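PDB 2PFZ: putative exported protein, which binds pyroglutamic acid as an extracytoplasmic solute receptor and probably delivers it to a tripartite ATP-independent periplasmic (TRAP) transporter. Local coordinates for residues Thr1-Pro6 / Gly32-Thr37; Tyr199-Trp204 / Ile262-Glu267. All blocks are in the same frame, centred on the assembly; numbering follows the deposited sequence.

Contact 1: residues Thr1-Pro6 / Gly32-Thr37; sequences TKWDLP and GKLKIT
Leu34 sets its CD1 methyl over one face of the Trp3 indole, 3.8 Å from the centroid of the five-membered ring and 6° off the ring normal, which meets the geometry of a CH-pi contact. Leu34 CD1 also touches Thr1 CG2, the methyl that stands anti to the threonine N, at 3.8 Å. On the same side of the sheet, Ile36 CG1 packs against Trp3 CB, and Ile36 CG2 lies 3.6 Å from Leu5 CB. The other side, with Lys2, Asp4, Lys35 and Thr37, is polar: Asp4 and Thr37 run side by side, OD1 3.7 Å from the threonine CB.

Parallel strand pairing fixes these positions. Thr1 O accepts Lys35 N at 2.8 Å with an N-H...O angle of 175°, Lys35 O takes Trp3 N, Trp3 O takes Thr37 N, and Thr37 O takes Leu5 N through a more bent bond (143°). The same four carbonyls also receive CA-H...O contacts, from Leu34 (Thr1 O), Lys2 (Lys35 O), Ile36 (Trp3 O) and Asp4 (Thr37 O). Beyond the paired strands, Thr1 N donates to Lys33 O at 2.9 Å; Lys33 NZ lies 3.8 Å from Thr1 N, a closeness of amino groups that may be somewhat repulsive.

The two strands belong to a beta-alpha-beta unit whose connecting helix 14-30 packs Leu19 and Phe22 on Leu5, Val23 on Ile36 and Val26 on Leu34, while its Asp27 forms a salt bridge with Lys35 NZ. Helix 222-256 adds Leu228 against Trp3 and Thr224 against Leu34.

Contact 2: residues Tyr199-Trp204 / Ile262-Glu267; sequences YDTEAW and IAPTAE
Ile262 and Tyr199 form the single parallel bridge here, and just past it the chain of Asp200 folds into an inverse gamma turn, closed by a weak bond from Thr201 N to Tyr199 O. One carbonyl makes both backbone contacts of the bridge: Ile262 O accepts Asp200 N at 2.8 Å and meets Tyr199 CA at 3.2 Å (CA-H...O). The bridge joins the ends of strands 197-199 and 260-262, an edge pair of the six-stranded mixed sheet, before a loop and helix 266-287 follow.

The bridged side chains lie side by side, CG of Tyr199 standing anti to its carbonyl carbon (chi1 -68°). Ile262 CD1 sits over one face of the phenol, 4.0 Å from the ring centroid and displaced toward the rim, nearest to CE1 and CZ.

Pro264, two residues past the bridge, lays the CB-CG-CD side of its ring against the turn, CD 3.3 Å from Asp200 O and CB 3.9 Å from Thr201 CG2. The chemistry thus implies a join of one backbone hydrogen bond and apolar contacts, with Tyr199 OH bonded to Ile130 N and Arg128 O, Thr201 OG1 to Gln122 O, and Asp200 OD2 in a salt bridge with Lys251 NZ.

Contacts 1 and 2 lie on opposite sides of the chain's centre, their own centres about 41 Å apart, and share no strand or helix. Both are partly buried, but contact 1 has four exposed residues among its ten touching ones and contact 2 none among its five. Contact 1 joins a two-stranded parallel sheet, whereas contact 2 continues from an outer pair of a six-stranded mixed sheet into diverging loops. The buried area reflects this, 536 Å² against 279 Å², as does the count of hydrogen bonds across the segments, five against one. A methyl over an aromatic face recurs in each. Helix 222-256 borders both, through Thr224 and Leu228 at contact 1 and Lys251 at contact 2.

Contact 1: residues Thr1-Pro6 / Gly32-Thr37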
loop_
_atom_site.group_PDB
_atom_site.type_symbol
_atom_site.label_atom_id
_atom_site.label_comp_id
_atom_site.label_asym_id
_atom_site.label_seq_id
_atom_site.Cartn_x
_atom_site.Cartn_y
_atom_site.Cartn_z
ATOM N N THR A 1 2.317 -8.247 28.547
ATOM C CA THR A 1 2.363 -8.947 27.239
ATOM C C THR A 1 3.244 -8.215 26.229
ATOM O O THR A 1 3.165 -6.994 26.079
ATOM C CB THR A 1 0.946 -9.153 26.689
ATOM O OG1 THR A 1 0.225 -9.996 27.603
ATOM C CG2 THR A 1 0.976 -9.800 25.298
ATOM N N LYS A 2 4.076 -8.993 25.538
ATOM C CA LYS A 2 5.005 -8.466 24.565
ATOM C C LYS A 2 4.668 -9.046 23.189
ATOM O O LYS A 2 4.544 -10.261 23.033
ATOM C CB LYS A 2 6.432 -8.833 25.008
ATOM C CG LYS A 2 7.533 -8.131 24.294
ATOM C CD LYS A 2 8.482 -7.474 25.293
ATOM C CE LYS A 2 9.857 -7.296 24.702
ATOM N NZ LYS A 2 10.858 -7.044 25.772
ATOM N N TRP A 3 4.498 -8.166 22.201
ATOM C CA TRP A 3 4.207 -8.599 20.827
ATOM C C TRP A 3 5.287 -8.081 19.900
ATOM O O TRP A 3 5.914 -7.056 20.180
ATOM C CB TRP A 3 2.859 -8.059 20.343
ATOM C CG TRP A 3 1.635 -8.777 20.799
ATOM C CD1 TRP A 3 1.555 -9.779 21.739
ATOM C CD2 TRP A 3 0.286 -8.492 20.404
ATOM N NE1 TRP A 3 0.234 -10.139 21.926
ATOM C CE2 TRP A 3 -0.558 -9.364 21.121
ATOM C CE3 TRP A 3 -0.294 -7.577 19.504
ATOM C CZ2 TRP A 3 -1.954 -9.374 20.950
ATOM C CZ3 TRP A 3 -1.676 -7.581 19.346
ATOM C CH2 TRP A 3 -2.490 -8.469 20.072
ATOM N N ASP A 4 5.492 -8.777 18.785
ATOM C CA ASP A 4 6.377 -8.290 17.711
ATOM C C ASP A 4 5.567 -7.925 16.498
ATOM O O ASP A 4 4.606 -8.618 16.159
ATOM C CB ASP A 4 7.376 -9.363 17.304
ATOM C CG ASP A 4 8.400 -9.626 18.379
ATOM O OD1 ASP A 4 9.198 -8.709 18.741
ATOM O OD2 ASP A 4 8.404 -10.782 18.842
ATOM N N LEU A 5 5.984 -6.853 15.822
ATOM C CA LEU A 5 5.222 -6.323 14.691
ATOM C C LEU A 5 6.187 -6.022 13.554
ATOM O O LEU A 5 6.888 -5.014 13.588
ATOM C CB LEU A 5 4.478 -5.042 15.112
ATOM C CG LEU A 5 3.376 -4.509 14.158
ATOM C CD1 LEU A 5 2.495 -3.444 14.852
ATOM C CD2 LEU A 5 3.898 -4.000 12.805
ATOM N N PRO A 6 6.275 -6.915 12.562
ATOM C CA PRO A 6 7.104 -6.603 11.411
ATOM C C PRO A 6 6.469 -5.610 10.434
ATOM O O PRO A 6 5.264 -5.657 10.165
ATOM C CB PRO A 6 7.289 -7.968 10.742
ATOM C CG PRO A 6 6.043 -8.668 11.023
ATOM C CD PRO A 6 5.701 -8.261 12.448
ATOM N N GLY A 32 0.643 -0.004 29.923
ATOM C CA GLY A 32 1.881 -0.784 29.861
ATOM C C GLY A 32 1.702 -2.292 29.826
ATOM O O GLY A 32 2.677 -3.031 29.797
ATOM N N LYS A 33 0.460 -2.756 29.800
ATOM C CA LYS A 33 0.195 -4.188 29.774
ATOM C C LYS A 33 0.417 -4.806 28.376
ATOM O O LYS A 33 0.530 -6.020 28.241
ATOM C CB LYS A 33 -1.204 -4.481 30.310
ATOM C CG LYS A 33 -1.419 -5.919 30.790
ATOM C CD LYS A 33 -0.578 -6.291 32.050
ATOM C CE LYS A 33 -0.650 -7.814 32.363
ATOM N NZ LYS A 33 0.488 -8.653 31.854
ATOM N N LEU A 34 0.484 -3.973 27.342
ATOM C CA LEU A 34 0.834 -4.477 26.015
ATOM C C LEU A 34 1.962 -3.658 25.404
ATOM O O LEU A 34 1.783 -2.476 25.088
ATOM C CB LEU A 34 -0.388 -4.516 25.098
ATOM C CG LEU A 34 -0.205 -5.066 23.671
ATOM C CD1 LEU A 34 0.490 -6.430 23.693
ATOM C CD2 LEU A 34 -1.543 -5.124 22.916
ATOM N N LYS A 35 3.114 -4.304 25.231
ATOM C CA LYS A 35 4.277 -3.636 24.650
ATOM C C LYS A 35 4.580 -4.233 23.300
ATOM O O LYS A 35 4.825 -5.424 23.195
ATOM C CB LYS A 35 5.501 -3.715 25.557
ATOM C CG LYS A 35 5.252 -3.083 26.944
ATOM C CD LYS A 35 6.428 -2.253 27.385
ATOM C CE LYS A 35 6.335 -1.893 28.867
ATOM N NZ LYS A 35 5.330 -0.832 29.141
ATOM N N ILE A 36 4.550 -3.396 22.270
ATOM C CA ILE A 36 4.782 -3.883 20.912
ATOM C C ILE A 36 6.138 -3.403 20.409
ATOM O O ILE A 36 6.451 -2.207 20.453
ATOM C CB ILE A 36 3.648 -3.497 19.935
ATOM C CG1 ILE A 36 2.313 -4.059 20.409
ATOM C CG2 ILE A 36 3.963 -3.995 18.492
ATOM C CD1 ILE A 36 1.093 -3.400 19.741
ATOM N N THR A 37 6.940 -4.356 19.972
ATOM C CA THR A 37 8.216 -4.080 19.384
ATOM C C THR A 37 8.067 -4.112 17.878
ATOM O O THR A 37 7.586 -5.107 17.309
ATOM C CB THR A 37 9.247 -5.130 19.823
ATOM O OG1 THR A 37 9.381 -5.072 21.240
ATOM C CG2 THR A 37 10.601 -4.850 19.208
#

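Contact 2: residues Tyr199-Trp204 / Ile262-Glu267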
loop_
_atom_site.group_PDB
_atom_site.type_symbol
_atom_site.label_atom_id
_atom_site.label_comp_id
_atom_site.label_asym_id
_atom_site.label_seq_id
_atom_site.Cartn_x
_atom_site.Cartn_y
_atom_site.Cartn_z
ATOM N N TYR A 199 5.461 11.435 -13.153
ATOM C CA TYR A 199 4.149 11.757 -13.690
ATOM C C TYR A 199 3.134 11.480 -12.588
ATOM O O TYR A 199 2.945 10.329 -12.179
ATOM C CB TYR A 199 3.863 10.882 -14.906
ATOM C CG TYR A 199 4.774 11.232 -16.056
ATOM C CD1 TYR A 199 4.405 12.206 -16.974
ATOM C CD2 TYR A 199 6.018 10.615 -16.207
ATOM C CE1 TYR A 199 5.265 12.554 -18.021
ATOM C CE2 TYR A 199 6.868 10.945 -17.258
ATOM C CZ TYR A 199 6.479 11.924 -18.148
ATOM O OH TYR A 199 7.307 12.267 -19.183
ATOM N N ASP A 200 2.506 12.555 -12.120
ATOM C CA ASP A 200 1.565 12.528 -10.996
ATOM C C ASP A 200 0.203 12.006 -11.464
ATOM O O ASP A 200 -0.813 12.723 -11.415
ATOM C CB ASP A 200 1.461 13.957 -10.453
ATOM C CG ASP A 200 0.815 14.051 -9.065
ATOM O OD1 ASP A 200 0.744 13.037 -8.326
ATOM O OD2 ASP A 200 0.433 15.180 -8.696
ATOM N N THR A 201 0.168 10.743 -11.884
ATOM C CA THR A 201 -1.062 10.152 -12.420
ATOM C C THR A 201 -2.153 9.912 -11.377
ATOM O O THR A 201 -3.331 9.729 -11.745
ATOM C CB THR A 201 -0.788 8.841 -13.180
ATOM O OG1 THR A 201 -0.064 7.918 -12.345
ATOM C CG2 THR A 201 0.050 9.147 -14.434
ATOM N N GLU A 202 -1.763 9.859 -10.096
ATOM C CA GLU A 202 -2.723 9.588 -9.018
ATOM C C GLU A 202 -3.619 8.417 -9.423
ATOM O O GLU A 202 -4.847 8.427 -9.200
ATOM C CB GLU A 202 -3.570 10.845 -8.662
ATOM C CG GLU A 202 -2.735 12.104 -8.401
ATOM C CD GLU A 202 -3.550 13.247 -7.812
ATOM O OE1 GLU A 202 -4.607 13.601 -8.388
ATOM O OE2 GLU A 202 -3.122 13.779 -6.760
ATOM N N ALA A 203 -2.989 7.373 -9.961
ATOM C CA ALA A 203 -3.712 6.267 -10.603
ATOM C C ALA A 203 -4.469 5.379 -9.641
ATOM O O ALA A 203 -5.538 4.846 -9.982
ATOM C CB ALA A 203 -2.756 5.432 -11.520
ATOM N N TRP A 204 -3.925 5.222 -8.435
ATOM C CA TRP A 204 -4.608 4.470 -7.377
ATOM C C TRP A 204 -3.954 4.859 -6.065
ATOM O O TRP A 204 -2.937 5.556 -6.067
ATOM C CB TRP A 204 -4.560 2.940 -7.625
ATOM C CG TRP A 204 -3.228 2.279 -7.513
ATOM C CD1 TRP A 204 -2.693 1.669 -6.390
ATOM C CD2 TRP A 204 -2.267 2.118 -8.553
ATOM N NE1 TRP A 204 -1.429 1.178 -6.672
ATOM C CE2 TRP A 204 -1.147 1.434 -7.997
ATOM C CE3 TRP A 204 -2.227 2.508 -9.908
ATOM C CZ2 TRP A 204 -0.008 1.117 -8.753
ATOM C CZ3 TRP A 204 -1.083 2.189 -10.668
ATOM C CH2 TRP A 204 0.019 1.509 -10.080
ATOM N N ILE A 262 5.276 16.112 -12.975
ATOM C CA ILE A 262 4.525 16.390 -14.186
ATOM C C ILE A 262 3.070 15.898 -14.090
ATOM O O ILE A 262 2.838 14.714 -13.880
ATOM C CB ILE A 262 5.197 15.723 -15.452
ATOM C CG1 ILE A 262 6.700 16.039 -15.517
ATOM C CG2 ILE A 262 4.474 16.170 -16.732
ATOM C CD1 ILE A 262 7.531 15.050 -16.323
ATOM N N ALA A 263 2.098 16.806 -14.227
ATOM C CA ALA A 263 0.706 16.368 -14.379
ATOM C C ALA A 263 0.559 15.593 -15.681
ATOM O O ALA A 263 1.106 16.000 -16.722
ATOM C CB ALA A 263 -0.266 17.536 -14.334
ATOM N N PRO A 264 -0.205 14.488 -15.647
ATOM C CA PRO A 264 -0.379 13.642 -16.821
ATOM C C PRO A 264 -1.269 14.313 -17.879
ATOM O O PRO A 264 -2.213 15.023 -17.522
ATOM C CB PRO A 264 -1.071 12.408 -16.241
ATOM C CG PRO A 264 -1.884 12.952 -15.123
ATOM C CD PRO A 264 -0.987 13.987 -14.491
ATOM N N THR A 265 -0.950 14.114 -19.163
ATOM C CA THR A 265 -1.841 14.545 -20.247
ATOM C C THR A 265 -3.170 13.800 -20.136
ATOM O O THR A 265 -3.226 12.714 -19.563
ATOM C CB THR A 265 -1.295 14.220 -21.647
ATOM O OG1 THR A 265 -1.263 12.792 -21.841
ATOM C CG2 THR A 265 0.089 14.843 -21.887
ATOM N N ALA A 266 -4.233 14.384 -20.679
ATOM C CA ALA A 266 -5.537 13.738 -20.701
ATOM C C ALA A 266 -5.435 12.416 -21.436
ATOM O O ALA A 266 -6.136 11.458 -21.098
ATOM C CB ALA A 266 -6.564 14.628 -21.387
ATOM N N GLU A 267 -4.584 12.383 -22.461
ATOM C CA GLU A 267 -4.340 11.169 -23.256
ATOM C C GLU A 267 -3.719 10.050 -22.424
ATOM O O GLU A 267 -4.122 8.905 -22.540
ATOM C CB GLU A 267 -3.434 11.465 -24.460
ATOM C CG GLU A 267 -3.904 12.626 -25.336
ATOM C CD GLU A 267 -3.244 13.960 -24.962
ATOM O OE1 GLU A 267 -2.213 14.327 -25.594
ATOM O OE2 GLU A 267 -3.752 14.639 -24.037
#